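Local coordinates for vacuolar-sorting protein BRO1 (Saccharomyces cerevisiae, PDB 1ZB1), which sorts cargo into multivesicular bodies and recruits the deubiquitinase Doa4 to endosomes, the chain here being its Bro1 domain, which may bind Snf7, at residues S215-C219 with Y255-S259; F222-H226 with V248-L252; H187-Q191 with L341-K345; V273-F279 with E327-V333; E177-F181 with D227-E231. All coordinates share one frame; numbering follows the deposited sequence.

How the contacts relate
Four of the five contacts hold helices 176-198, 208-230 and 242-269 together or tie a loop to them; contact 4 lies apart, its centre about 38 Å from the centre of the chain. Contacts 1 and 2 join the same pair, 208-230 and 242-269, at points whose centres are 10 Å apart, and contact 5 joins 176-198 to 208-230. These three are buried and made chiefly of carbon, although contact 2 adds one histidine-threonine bond. Contacts 3 and 4 fasten two parts of one long loop, between helices 303-322 and 349-371, and are partly buried: contact 3 by hydrogen bonds, contact 4 mainly by apolar side chains, with no hydrogen bond across.

Contact 1: residues S215-C219 with Y255-S259; sequences SRATC and YKSLS
An antiparallel helix pair of the mostly helical Bro1 domain meets here: the short segments 215-219 of helix 208-230 and 255-259 of helix 242-269 run at 161° to each other, and the axes of these segments approach to 7.7 Å. The close approach is consistent with the small Ser215 and Ser259 facing each other. Ser215 CB and Ser259 CB are 3.8 Å apart, and the two hydroxyls do not bond to each other; Ser215 OG pairs with Ile211 O of its own helix, whereas Ser259 OG crosses to Ser212 O of helix 208-230.

One turn along, the methyl of Thr218 sits over one face of the Tyr255 ring, with CG2 3.8 Å from the ring centroid and displaced toward the CG-CD2 side, a CH-pi contact. Thr218 can present this methyl because its hydroxyl lies beside the backbone N (chi1 -57°), where OG1 bonds to Leu214 O. Cys219 completes the seam: its CB lies 4.2 Å from Tyr255 CB, while its SG rests 3.8 Å from Lys256 CE against the folded lysine chain.

At the margin the two cationic ends come near each other, Arg216 NH2 and Lys256 NZ being 4.4 Å apart, which probably costs a little where these residues are partly exposed.

Helix 176-198 packs beside Thr218 and Tyr255, and its Glu192 OE2 is hydrogen-bonded to Tyr255 OH; helix 275-290 flanks Lys256, and helix 303-322 reaches Leu258 through Phe306.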
# COMPACT_ATOMS: atom_id res chain seq x y z
N SER A 215 -9.96 13.88 -7.50
CA SER A 215 -10.37 12.73 -8.30
C SER A 215 -9.38 12.52 -9.42
O SER A 215 -9.05 11.38 -9.75
CB SER A 215 -11.77 12.95 -8.88
OG SER A 215 -12.75 12.86 -7.87
N ARG A 216 -8.89 13.60 -10.01
CA ARG A 216 -7.94 13.48 -11.09
C ARG A 216 -6.67 12.81 -10.58
O ARG A 216 -6.08 11.97 -11.26
CB ARG A 216 -7.59 14.84 -11.69
CG ARG A 216 -6.70 14.74 -12.91
CD ARG A 216 -7.40 13.94 -14.02
NE ARG A 216 -6.48 13.39 -15.00
CZ ARG A 216 -5.67 14.11 -15.77
NH1 ARG A 216 -5.66 15.44 -15.67
NH2 ARG A 216 -4.86 13.51 -16.63
N ALA A 217 -6.26 13.18 -9.37
CA ALA A 217 -5.06 12.59 -8.78
C ALA A 217 -5.26 11.09 -8.56
O ALA A 217 -4.34 10.30 -8.80
CB ALA A 217 -4.72 13.30 -7.47
N THR A 218 -6.45 10.70 -8.12
CA THR A 218 -6.75 9.28 -7.89
C THR A 218 -6.58 8.51 -9.19
O THR A 218 -6.00 7.42 -9.22
CB THR A 218 -8.19 9.09 -7.38
OG1 THR A 218 -8.38 9.86 -6.18
CG2 THR A 218 -8.46 7.62 -7.06
N CYS A 219 -7.07 9.10 -10.28
CA CYS A 219 -6.96 8.50 -11.60
C CYS A 219 -5.49 8.33 -11.97
O CYS A 219 -5.07 7.23 -12.35
CB CYS A 219 -7.66 9.38 -12.64
SG CYS A 219 -7.20 8.98 -14.35
N TYR A 255 -12.51 7.26 -12.01
CA TYR A 255 -12.13 8.49 -11.34
C TYR A 255 -11.87 9.62 -12.32
O TYR A 255 -12.06 10.79 -11.99
CB TYR A 255 -10.96 8.22 -10.38
CG TYR A 255 -11.46 7.53 -9.13
CD1 TYR A 255 -12.34 8.19 -8.27
CD2 TYR A 255 -11.14 6.20 -8.85
CE1 TYR A 255 -12.90 7.54 -7.17
CE2 TYR A 255 -11.70 5.54 -7.74
CZ TYR A 255 -12.58 6.22 -6.91
OH TYR A 255 -13.16 5.58 -5.83
N LYS A 256 -11.46 9.27 -13.53
CA LYS A 256 -11.25 10.29 -14.55
C LYS A 256 -12.63 10.87 -14.87
O LYS A 256 -12.80 12.08 -15.05
CB LYS A 256 -10.63 9.69 -15.81
CG LYS A 256 -10.53 10.66 -16.97
CD LYS A 256 -9.10 10.96 -17.34
CE LYS A 256 -8.38 9.71 -17.85
NZ LYS A 256 -7.00 10.05 -18.31
N SER A 257 -13.63 9.99 -14.93
CA SER A 257 -15.01 10.38 -15.21
C SER A 257 -15.54 11.28 -14.10
O SER A 257 -16.14 12.33 -14.36
CB SER A 257 -15.91 9.15 -15.32
OG SER A 257 -17.28 9.52 -15.39
N LEU A 258 -15.32 10.87 -12.85
CA LEU A 258 -15.77 11.62 -11.69
C LEU A 258 -15.16 13.01 -11.68
O LEU A 258 -15.80 13.98 -11.27
CB LEU A 258 -15.40 10.87 -10.41
CG LEU A 258 -16.22 11.23 -9.17
CD1 LEU A 258 -17.66 10.77 -9.38
CD2 LEU A 258 -15.63 10.55 -7.93
N SER A 259 -13.91 13.10 -12.12
CA SER A 259 -13.19 14.36 -12.16
C SER A 259 -13.82 15.33 -13.17
O SER A 259 -14.04 16.50 -12.87
CB SER A 259 -11.73 14.11 -12.54
OG SER A 259 -11.00 15.32 -12.56

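Contact 2: residues F222-H226 with V248-L252; sequences FQKCH and VTCKL
Two rings of helix 208-230 carry this contact, and each has an aliphatic chain of helix 242-269 on a face. Over Phe222 lies the extended chain of Lys251, whose CD is 3.8 Å from the ring centroid and 28° off the normal, a CH-pi contact set toward the CZ rim. His226 has Leu252 CD2 over one face, 3.5 Å from His226 CG, and at its edge, in the ring plane, the hydroxyl of Thr249.

That edge makes the polar bond of the contact: His226 ND1 and Thr249 OG1 are 3.1 Å apart, either could be the donor, and the angle of 137° shows the bond to be noticeably bent. Thr249 OG1 is also hydrogen-bonded to Lys245 O of its own helix. Leu252 reaches the imidazole face by an uncommon torsion, its CG lying between the backbone N and the carbonyl carbon (chi1 86°), which swings CD2 across to the histidine.

Between the two rings Val248 fills the seam. Its CG1 is 3.4 Å from Phe222 O and 3.8 Å from Cys225 CB, so one methyl packs against both backbone and side chain of the opposite helix. The axes of these short segments approach to 8.8 Å, a spacing that goes with the larger groups between them.

Lys251 lays its methylenes on Phe222 while NZ continues to a salt bridge with Glu192 of helix 176-198 and a hydrogen bond to Tyr9 O. The buried ammonium thus has a carboxylate and a carbonyl as partners, which would probably favour its charged form.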
# COMPACT_ATOMS: atom_id res chain seq x y z
N PHE A 222 -3.79 5.42 -10.06
CA PHE A 222 -4.13 4.08 -10.53
C PHE A 222 -3.54 3.86 -11.93
O PHE A 222 -3.29 2.73 -12.34
CB PHE A 222 -5.64 3.86 -10.52
CG PHE A 222 -6.17 3.48 -9.16
CD1 PHE A 222 -5.88 2.24 -8.61
CD2 PHE A 222 -6.94 4.38 -8.41
CE1 PHE A 222 -6.33 1.88 -7.33
CE2 PHE A 222 -7.40 4.04 -7.14
CZ PHE A 222 -7.09 2.79 -6.59
N GLN A 223 -3.29 4.96 -12.64
CA GLN A 223 -2.69 4.90 -13.98
C GLN A 223 -1.29 4.28 -13.86
O GLN A 223 -0.84 3.56 -14.75
CB GLN A 223 -2.59 6.32 -14.56
CG GLN A 223 -2.00 6.43 -15.96
CD GLN A 223 -2.85 5.74 -17.01
OE1 GLN A 223 -2.74 4.54 -17.23
NE2 GLN A 223 -3.72 6.51 -17.66
N LYS A 224 -0.61 4.57 -12.76
CA LYS A 224 0.73 4.03 -12.51
C LYS A 224 0.71 2.51 -12.37
O LYS A 224 1.58 1.82 -12.90
CB LYS A 224 1.33 4.61 -11.22
CG LYS A 224 1.73 6.07 -11.27
CD LYS A 224 2.36 6.45 -9.93
CE LYS A 224 2.79 7.91 -9.88
NZ LYS A 224 3.32 8.26 -8.52
N CYS A 225 -0.28 2.00 -11.64
CA CYS A 225 -0.44 0.57 -11.42
C CYS A 225 -0.84 -0.10 -12.73
O CYS A 225 -0.37 -1.19 -13.07
CB CYS A 225 -1.52 0.31 -10.36
SG CYS A 225 -1.21 1.09 -8.73
N HIS A 226 -1.73 0.57 -13.45
CA HIS A 226 -2.20 0.09 -14.74
C HIS A 226 -1.00 -0.10 -15.67
O HIS A 226 -0.82 -1.17 -16.26
CB HIS A 226 -3.16 1.11 -15.36
CG HIS A 226 -3.59 0.77 -16.76
ND1 HIS A 226 -4.67 -0.02 -17.03
CD2 HIS A 226 -3.05 1.11 -17.96
CE1 HIS A 226 -4.79 -0.17 -18.34
NE2 HIS A 226 -3.82 0.51 -18.92
N VAL A 248 -8.11 -2.17 -11.29
CA VAL A 248 -7.26 -1.00 -11.39
C VAL A 248 -7.67 -0.21 -12.64
O VAL A 248 -7.78 1.02 -12.62
CB VAL A 248 -5.76 -1.40 -11.49
CG1 VAL A 248 -4.92 -0.23 -11.97
CG2 VAL A 248 -5.27 -1.86 -10.11
N THR A 249 -7.90 -0.93 -13.74
CA THR A 249 -8.31 -0.30 -14.98
C THR A 249 -9.67 0.38 -14.84
O THR A 249 -9.88 1.48 -15.34
CB THR A 249 -8.37 -1.33 -16.13
OG1 THR A 249 -7.06 -1.87 -16.35
CG2 THR A 249 -8.85 -0.66 -17.42
N CYS A 250 -10.59 -0.28 -14.15
CA CYS A 250 -11.92 0.29 -13.95
C CYS A 250 -11.80 1.60 -13.16
O CYS A 250 -12.35 2.63 -13.57
CB CYS A 250 -12.80 -0.70 -13.19
SG CYS A 250 -14.52 -0.17 -13.00
N LYS A 251 -11.07 1.55 -12.05
CA LYS A 251 -10.89 2.72 -11.21
C LYS A 251 -10.26 3.91 -11.94
O LYS A 251 -10.70 5.05 -11.75
CB LYS A 251 -10.06 2.37 -9.96
CG LYS A 251 -10.81 1.52 -8.93
CD LYS A 251 -10.04 1.38 -7.62
CE LYS A 251 -10.87 0.66 -6.55
NZ LYS A 251 -10.13 0.46 -5.26
N LEU A 252 -9.26 3.66 -12.78
CA LEU A 252 -8.63 4.77 -13.48
C LEU A 252 -9.63 5.51 -14.37
O LEU A 252 -9.66 6.74 -14.38
CB LEU A 252 -7.42 4.29 -14.28
CG LEU A 252 -7.51 3.72 -15.69
CD1 LEU A 252 -7.72 4.85 -16.70
CD2 LEU A 252 -6.19 3.00 -16.00

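Contact 3: residues H187-Q191 with L341-K345; sequences HAEAQ and LDAIK
Asp342 OD1 is gripped by two donors. His187 NE2 of helix 176-198 bonds to it at 3.0 Å with an N-H...O angle of 161°, and OD1 receives this bond on its syn lone pair; the backbone N of Ile344 reaches Asp342 OD1 at 3.1 Å on the anti side. The second bond closes an Asx turn within the loop; the first ties that turn to the helix. Ring and carboxylate are nearly coplanar, their planes 27° apart, with OD1 at the imidazole edge.

Gln191, one turn on, reads the loop backbone. Its OE1 accepts from Ala343 N at 2.9 Å, the donor tilted modestly from the carbonyl plane, while NE2 gives a weak bond to Leu341 O, and a hydrogen bond to Leu214 O of helix 208-230. A bend at chi2 (69°) brings the amide to the loop.

Ile344 packs beside these polar groups. Its CG1 lies 3.6 Å from Ala190 CB, and its CB 3.7 Å from His187 CD2, so the hydrogen bonds border an apolar patch. Phe156 stacks on the His187 ring.

The turn is therefore held at two points by one helix, through a histidine-carboxylate bond and a glutamine amide that pairs with main chain. The nearby carboxylate would probably stabilise a protonated imidazole, and the two N-H donors on OD1 would tend to keep Asp342 ionised.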
# COMPACT_ATOMS: atom_id res chain seq x y z
N HIS A 187 -0.62 3.94 -2.21
CA HIS A 187 -0.76 5.38 -2.39
C HIS A 187 -2.09 5.68 -3.09
O HIS A 187 -2.86 6.55 -2.66
CB HIS A 187 0.41 5.91 -3.23
CG HIS A 187 0.44 7.41 -3.34
ND1 HIS A 187 1.40 8.08 -4.09
CD2 HIS A 187 -0.36 8.36 -2.81
CE1 HIS A 187 1.18 9.38 -4.01
NE2 HIS A 187 0.12 9.58 -3.25
N ALA A 188 -2.37 4.94 -4.16
CA ALA A 188 -3.62 5.13 -4.90
C ALA A 188 -4.84 4.93 -4.00
O ALA A 188 -5.77 5.73 -4.05
CB ALA A 188 -3.68 4.18 -6.10
N GLU A 189 -4.83 3.87 -3.20
CA GLU A 189 -5.96 3.59 -2.31
C GLU A 189 -6.12 4.65 -1.23
O GLU A 189 -7.25 5.00 -0.86
CB GLU A 189 -5.82 2.20 -1.67
CG GLU A 189 -5.88 1.05 -2.67
CD GLU A 189 -5.88 -0.32 -2.01
OE1 GLU A 189 -5.32 -0.44 -0.90
OE2 GLU A 189 -6.44 -1.27 -2.60
N ALA A 190 -5.00 5.15 -0.70
CA ALA A 190 -5.07 6.18 0.32
C ALA A 190 -5.76 7.43 -0.26
O ALA A 190 -6.66 8.00 0.36
CB ALA A 190 -3.66 6.53 0.82
N GLN A 191 -5.33 7.84 -1.45
CA GLN A 191 -5.90 9.01 -2.13
C GLN A 191 -7.39 8.76 -2.39
O GLN A 191 -8.23 9.63 -2.16
CB GLN A 191 -5.17 9.24 -3.47
CG GLN A 191 -5.72 10.40 -4.34
CD GLN A 191 -5.46 11.77 -3.73
OE1 GLN A 191 -4.54 11.95 -2.93
NE2 GLN A 191 -6.27 12.76 -4.12
N LEU A 341 -4.57 17.02 -7.62
CA LEU A 341 -4.12 17.36 -6.27
C LEU A 341 -3.89 16.09 -5.45
O LEU A 341 -4.85 15.42 -5.05
CB LEU A 341 -5.15 18.25 -5.58
CG LEU A 341 -4.80 18.68 -4.15
CD1 LEU A 341 -3.56 19.56 -4.18
CD2 LEU A 341 -5.96 19.43 -3.52
N ASP A 342 -2.63 15.76 -5.20
CA ASP A 342 -2.23 14.58 -4.42
C ASP A 342 -2.28 14.97 -2.93
O ASP A 342 -1.49 15.79 -2.48
CB ASP A 342 -0.80 14.19 -4.79
CG ASP A 342 -0.40 12.83 -4.24
OD1 ASP A 342 -0.96 12.38 -3.22
OD2 ASP A 342 0.50 12.20 -4.84
N ALA A 343 -3.20 14.36 -2.18
CA ALA A 343 -3.35 14.69 -0.76
C ALA A 343 -2.57 13.81 0.22
O ALA A 343 -2.64 14.02 1.44
CB ALA A 343 -4.83 14.67 -0.39
N ILE A 344 -1.83 12.83 -0.28
CA ILE A 344 -1.10 11.92 0.59
C ILE A 344 0.39 12.25 0.73
O ILE A 344 1.15 12.21 -0.23
CB ILE A 344 -1.25 10.44 0.11
CG1 ILE A 344 -2.67 9.94 0.40
CG2 ILE A 344 -0.27 9.54 0.83
CD1 ILE A 344 -3.75 10.70 -0.29
N LYS A 345 0.78 12.59 1.95
CA LYS A 345 2.17 12.91 2.26
C LYS A 345 2.73 11.76 3.09
O LYS A 345 2.39 11.61 4.26
CB LYS A 345 2.25 14.21 3.06
CG LYS A 345 1.66 15.42 2.35
CD LYS A 345 1.75 16.67 3.22
CE LYS A 345 1.16 17.89 2.52
NZ LYS A 345 1.29 19.12 3.36

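Contact 4: residues V273-F279 with E327-V333; sequences VGEAIAF and ESVPAVV
The loop 327-333 runs beside the start of helix 275-290, and the two backbones are nearest where Gly274 CA lies 4.8 Å from Val329 CA. Gly274 occupies the N-cap position with a positive phi of 86°, and its CA sits 3.9 Å from Ser328 O.

Val329 and Pro330 then close over the first turn. Val329 CG1 is 3.4 Å from Gly274 O and touches the methyl CB of Ala278 at 3.7 Å, while Pro330 CD lies 4.0 Å from the same Ala278 CB.

Further along, Val333 wedges between Ala278 and Phe279. It lays its CB over one face of the Phe279 ring, 3.7 Å from the centroid and 19° off the normal, a CH-pi contact displaced toward CZ. Both its methyls border the helix: Val333 CG2 meets the ring at Phe279 CE1, 3.6 Å away, and CG1 packs on Ala278 CB. No hydrogen bond crosses the contact, and its apolar groups carry it. At the other end the extended chain of Glu327 brings OE1 to 3.2 Å from Val273 O, two acceptors that do not bond.

Phe279 and His263 of helix 242-269 form a T-shaped (edge-to-face) pair, and Leu267 of that helix also touches the Phe279 side chain. On the other flank helix 303-322 supplies Leu317, against Val273 and Ile277, and Asn321, against Val273 and Glu327.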
# COMPACT_ATOMS: atom_id res chain seq x y z
N VAL A 273 -21.89 27.23 -19.48
CA VAL A 273 -22.55 26.07 -20.07
C VAL A 273 -21.98 25.91 -21.47
O VAL A 273 -21.36 26.82 -22.00
CB VAL A 273 -24.08 26.30 -20.15
CG1 VAL A 273 -24.77 25.02 -20.61
CG2 VAL A 273 -24.61 26.74 -18.80
N GLY A 274 -22.17 24.74 -22.07
CA GLY A 274 -21.63 24.51 -23.39
C GLY A 274 -20.21 24.03 -23.20
O GLY A 274 -19.78 23.05 -23.80
N GLU A 275 -19.47 24.74 -22.35
CA GLU A 275 -18.10 24.35 -22.04
C GLU A 275 -18.28 23.23 -21.02
O GLU A 275 -17.56 22.23 -21.04
CB GLU A 275 -17.35 25.53 -21.42
CG GLU A 275 -15.87 25.28 -21.20
CD GLU A 275 -15.11 26.54 -20.86
OE1 GLU A 275 -15.42 27.18 -19.83
OE2 GLU A 275 -14.19 26.91 -21.63
N ALA A 276 -19.27 23.41 -20.15
CA ALA A 276 -19.60 22.43 -19.13
C ALA A 276 -20.18 21.19 -19.80
O ALA A 276 -19.89 20.06 -19.41
CB ALA A 276 -20.62 23.02 -18.16
N ILE A 277 -21.00 21.42 -20.82
CA ILE A 277 -21.61 20.33 -21.57
C ILE A 277 -20.52 19.48 -22.21
O ILE A 277 -20.64 18.26 -22.30
CB ILE A 277 -22.56 20.88 -22.67
CG1 ILE A 277 -23.76 21.56 -22.00
CG2 ILE A 277 -23.02 19.75 -23.59
CD1 ILE A 277 -24.67 22.28 -22.97
N ALA A 278 -19.45 20.13 -22.65
CA ALA A 278 -18.34 19.43 -23.28
C ALA A 278 -17.65 18.50 -22.27
O ALA A 278 -17.21 17.41 -22.62
CB ALA A 278 -17.33 20.44 -23.83
N PHE A 279 -17.56 18.94 -21.01
CA PHE A 279 -16.94 18.13 -19.98
C PHE A 279 -17.84 17.01 -19.48
O PHE A 279 -17.35 15.96 -19.06
CB PHE A 279 -16.48 19.01 -18.81
CG PHE A 279 -15.08 19.52 -18.97
CD1 PHE A 279 -13.99 18.70 -18.69
CD2 PHE A 279 -14.85 20.80 -19.46
CE1 PHE A 279 -12.69 19.15 -18.88
CE2 PHE A 279 -13.55 21.27 -19.66
CZ PHE A 279 -12.46 20.43 -19.37
N GLU A 327 -24.43 28.82 -27.04
CA GLU A 327 -22.98 28.79 -26.87
C GLU A 327 -22.41 27.55 -27.54
O GLU A 327 -23.03 26.48 -27.52
CB GLU A 327 -22.62 28.77 -25.38
CG GLU A 327 -23.00 30.03 -24.63
CD GLU A 327 -22.56 29.99 -23.18
OE1 GLU A 327 -21.34 29.84 -22.93
OE2 GLU A 327 -23.43 30.10 -22.29
N SER A 328 -21.23 27.68 -28.13
CA SER A 328 -20.60 26.56 -28.80
C SER A 328 -20.09 25.54 -27.79
O SER A 328 -19.94 25.85 -26.60
CB SER A 328 -19.43 27.05 -29.67
OG SER A 328 -18.46 27.72 -28.89
N VAL A 329 -19.84 24.33 -28.26
CA VAL A 329 -19.35 23.25 -27.41
C VAL A 329 -18.02 22.76 -27.95
O VAL A 329 -17.97 22.12 -29.01
CB VAL A 329 -20.36 22.08 -27.37
CG1 VAL A 329 -19.82 20.96 -26.50
CG2 VAL A 329 -21.70 22.56 -26.85
N PRO A 330 -16.92 23.05 -27.24
CA PRO A 330 -15.59 22.61 -27.68
C PRO A 330 -15.57 21.15 -28.11
O PRO A 330 -16.17 20.29 -27.46
CB PRO A 330 -14.73 22.87 -26.45
CG PRO A 330 -15.36 24.09 -25.86
CD PRO A 330 -16.84 23.77 -25.96
N ALA A 331 -14.88 20.87 -29.22
CA ALA A 331 -14.78 19.51 -29.74
C ALA A 331 -14.19 18.59 -28.68
O ALA A 331 -14.87 17.69 -28.17
CB ALA A 331 -13.90 19.49 -30.99
N VAL A 332 -12.93 18.82 -28.34
CA VAL A 332 -12.24 18.02 -27.34
C VAL A 332 -11.74 18.95 -26.23
O VAL A 332 -10.79 19.70 -26.43
CB VAL A 332 -11.04 17.26 -27.94
CG1 VAL A 332 -10.35 16.43 -26.87
CG2 VAL A 332 -11.51 16.36 -29.08
N VAL A 333 -12.39 18.88 -25.08
CA VAL A 333 -12.02 19.71 -23.94
C VAL A 333 -10.56 19.52 -23.58
O VAL A 333 -9.94 18.52 -23.95
CB VAL A 333 -12.88 19.37 -22.70
CG1 VAL A 333 -14.34 19.63 -23.00
CG2 VAL A 333 -12.67 17.92 -22.31

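Contact 5: residues E177-F181 with D227-E231; sequences ENTRF and DFMKE
Phe181 and Phe228 form the tight part of this contact, Phe181 CD1 lying 3.4 Å from Phe228 CD2. The ring planes are inclined by 28° and displaced, with little overlap and centroids 5.1 Å apart. Both rings reach the interface because their CG atoms stand anti to the backbone N (chi1 170° for Phe181, 177° for Phe228). On the inner side Met229 adds a Met-aromatic contact, its SD 4.8 Å from the Phe181 centroid and approaching obliquely, with CG 3.8 Å from Phe181 CE1. Trp244 of helix 242-269 touches both Phe181 and Met229 there.

The outer side is looser. Phe228 extends its far end to the helix backbone, CZ lying 3.7 Å from Glu177 O, and Asn178 OD1 sits at the ring edge, while its ND2 bonds to Val172 O. Of the Glu177 side chain, CB is the atom that approaches, 4.0 Å from Phe228 CE1, and the carboxylate leads away from the contact at an exposed position.

No hydrogen bond spans the two segments. The start of helix 176-198 and the end of helix 208-230 are thus joined by an aromatic-methionine cluster, an apolar interface between successive helices of the largely helical Bro1 domain.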
# COMPACT_ATOMS: atom_id res chain seq x y z
N GLU A 177 10.83 -3.90 -8.45
CA GLU A 177 9.67 -3.50 -9.24
C GLU A 177 8.34 -3.96 -8.62
O GLU A 177 7.30 -3.32 -8.81
CB GLU A 177 9.78 -3.99 -10.69
CG GLU A 177 9.87 -5.50 -10.88
CD GLU A 177 11.25 -6.08 -10.58
OE1 GLU A 177 11.42 -7.31 -10.78
OE2 GLU A 177 12.16 -5.33 -10.16
N ASN A 178 8.38 -5.05 -7.86
CA ASN A 178 7.15 -5.55 -7.25
C ASN A 178 6.80 -4.78 -5.98
O ASN A 178 5.62 -4.57 -5.69
CB ASN A 178 7.25 -7.05 -6.98
CG ASN A 178 7.30 -7.86 -8.27
OD1 ASN A 178 6.68 -7.49 -9.27
ND2 ASN A 178 8.03 -8.97 -8.25
N THR A 179 7.80 -4.36 -5.21
CA THR A 179 7.51 -3.58 -4.01
C THR A 179 7.10 -2.17 -4.42
O THR A 179 6.34 -1.50 -3.72
CB THR A 179 8.71 -3.54 -3.04
OG1 THR A 179 9.93 -3.34 -3.78
CG2 THR A 179 8.79 -4.85 -2.25
N ARG A 180 7.59 -1.71 -5.57
CA ARG A 180 7.22 -0.39 -6.07
C ARG A 180 5.73 -0.44 -6.45
O ARG A 180 4.96 0.50 -6.18
CB ARG A 180 8.06 -0.03 -7.30
CG ARG A 180 7.74 1.31 -7.93
CD ARG A 180 8.76 2.37 -7.53
NE ARG A 180 8.36 3.10 -6.33
CZ ARG A 180 9.19 3.79 -5.57
NH1 ARG A 180 10.49 3.85 -5.86
NH2 ARG A 180 8.73 4.45 -4.51
N PHE A 181 5.34 -1.54 -7.09
CA PHE A 181 3.95 -1.74 -7.50
C PHE A 181 3.06 -1.72 -6.25
O PHE A 181 2.04 -1.03 -6.21
CB PHE A 181 3.82 -3.09 -8.23
CG PHE A 181 2.40 -3.53 -8.49
CD1 PHE A 181 1.54 -2.77 -9.28
CD2 PHE A 181 1.92 -4.72 -7.93
CE1 PHE A 181 0.23 -3.19 -9.52
CE2 PHE A 181 0.61 -5.15 -8.17
CZ PHE A 181 -0.24 -4.37 -8.97
N ASP A 227 -0.18 0.94 -15.79
CA ASP A 227 1.00 0.90 -16.65
C ASP A 227 1.97 -0.23 -16.31
O ASP A 227 2.57 -0.82 -17.21
CB ASP A 227 1.75 2.24 -16.60
CG ASP A 227 1.01 3.36 -17.32
OD1 ASP A 227 0.03 3.06 -18.04
OD2 ASP A 227 1.42 4.53 -17.18
N PHE A 228 2.12 -0.53 -15.03
CA PHE A 228 3.02 -1.61 -14.62
C PHE A 228 2.49 -2.97 -15.05
O PHE A 228 3.26 -3.82 -15.50
CB PHE A 228 3.21 -1.61 -13.11
CG PHE A 228 4.08 -2.73 -12.62
CD1 PHE A 228 5.44 -2.75 -12.90
CD2 PHE A 228 3.53 -3.78 -11.89
CE1 PHE A 228 6.25 -3.80 -12.46
CE2 PHE A 228 4.33 -4.83 -11.44
CZ PHE A 228 5.69 -4.84 -11.72
N MET A 229 1.19 -3.17 -14.91
CA MET A 229 0.56 -4.44 -15.26
C MET A 229 0.32 -4.59 -16.77
O MET A 229 -0.04 -5.67 -17.24
CB MET A 229 -0.78 -4.57 -14.52
CG MET A 229 -0.68 -4.33 -13.02
SD MET A 229 -2.29 -4.23 -12.21
CE MET A 229 -2.49 -5.94 -11.76
N LYS A 230 0.52 -3.51 -17.51
CA LYS A 230 0.33 -3.52 -18.96
C LYS A 230 1.52 -4.16 -19.67
O LYS A 230 1.36 -4.85 -20.67
CB LYS A 230 0.12 -2.10 -19.48
CG LYS A 230 0.01 -2.01 -21.00
CD LYS A 230 -0.12 -0.57 -21.47
CE LYS A 230 -1.41 0.07 -20.96
NZ LYS A 230 -1.56 1.48 -21.43
N GLU A 231 2.72 -3.91 -19.15
CA GLU A 231 3.94 -4.46 -19.73
C GLU A 231 3.87 -5.98 -19.74
O GLU A 231 4.66 -6.65 -20.40
CB GLU A 231 5.16 -3.99 -18.93
CG GLU A 231 5.23 -4.56 -17.52
CD GLU A 231 6.35 -3.95 -16.70
OE1 GLU A 231 6.57 -4.42 -15.56
OE2 GLU A 231 7.01 -3.00 -17.18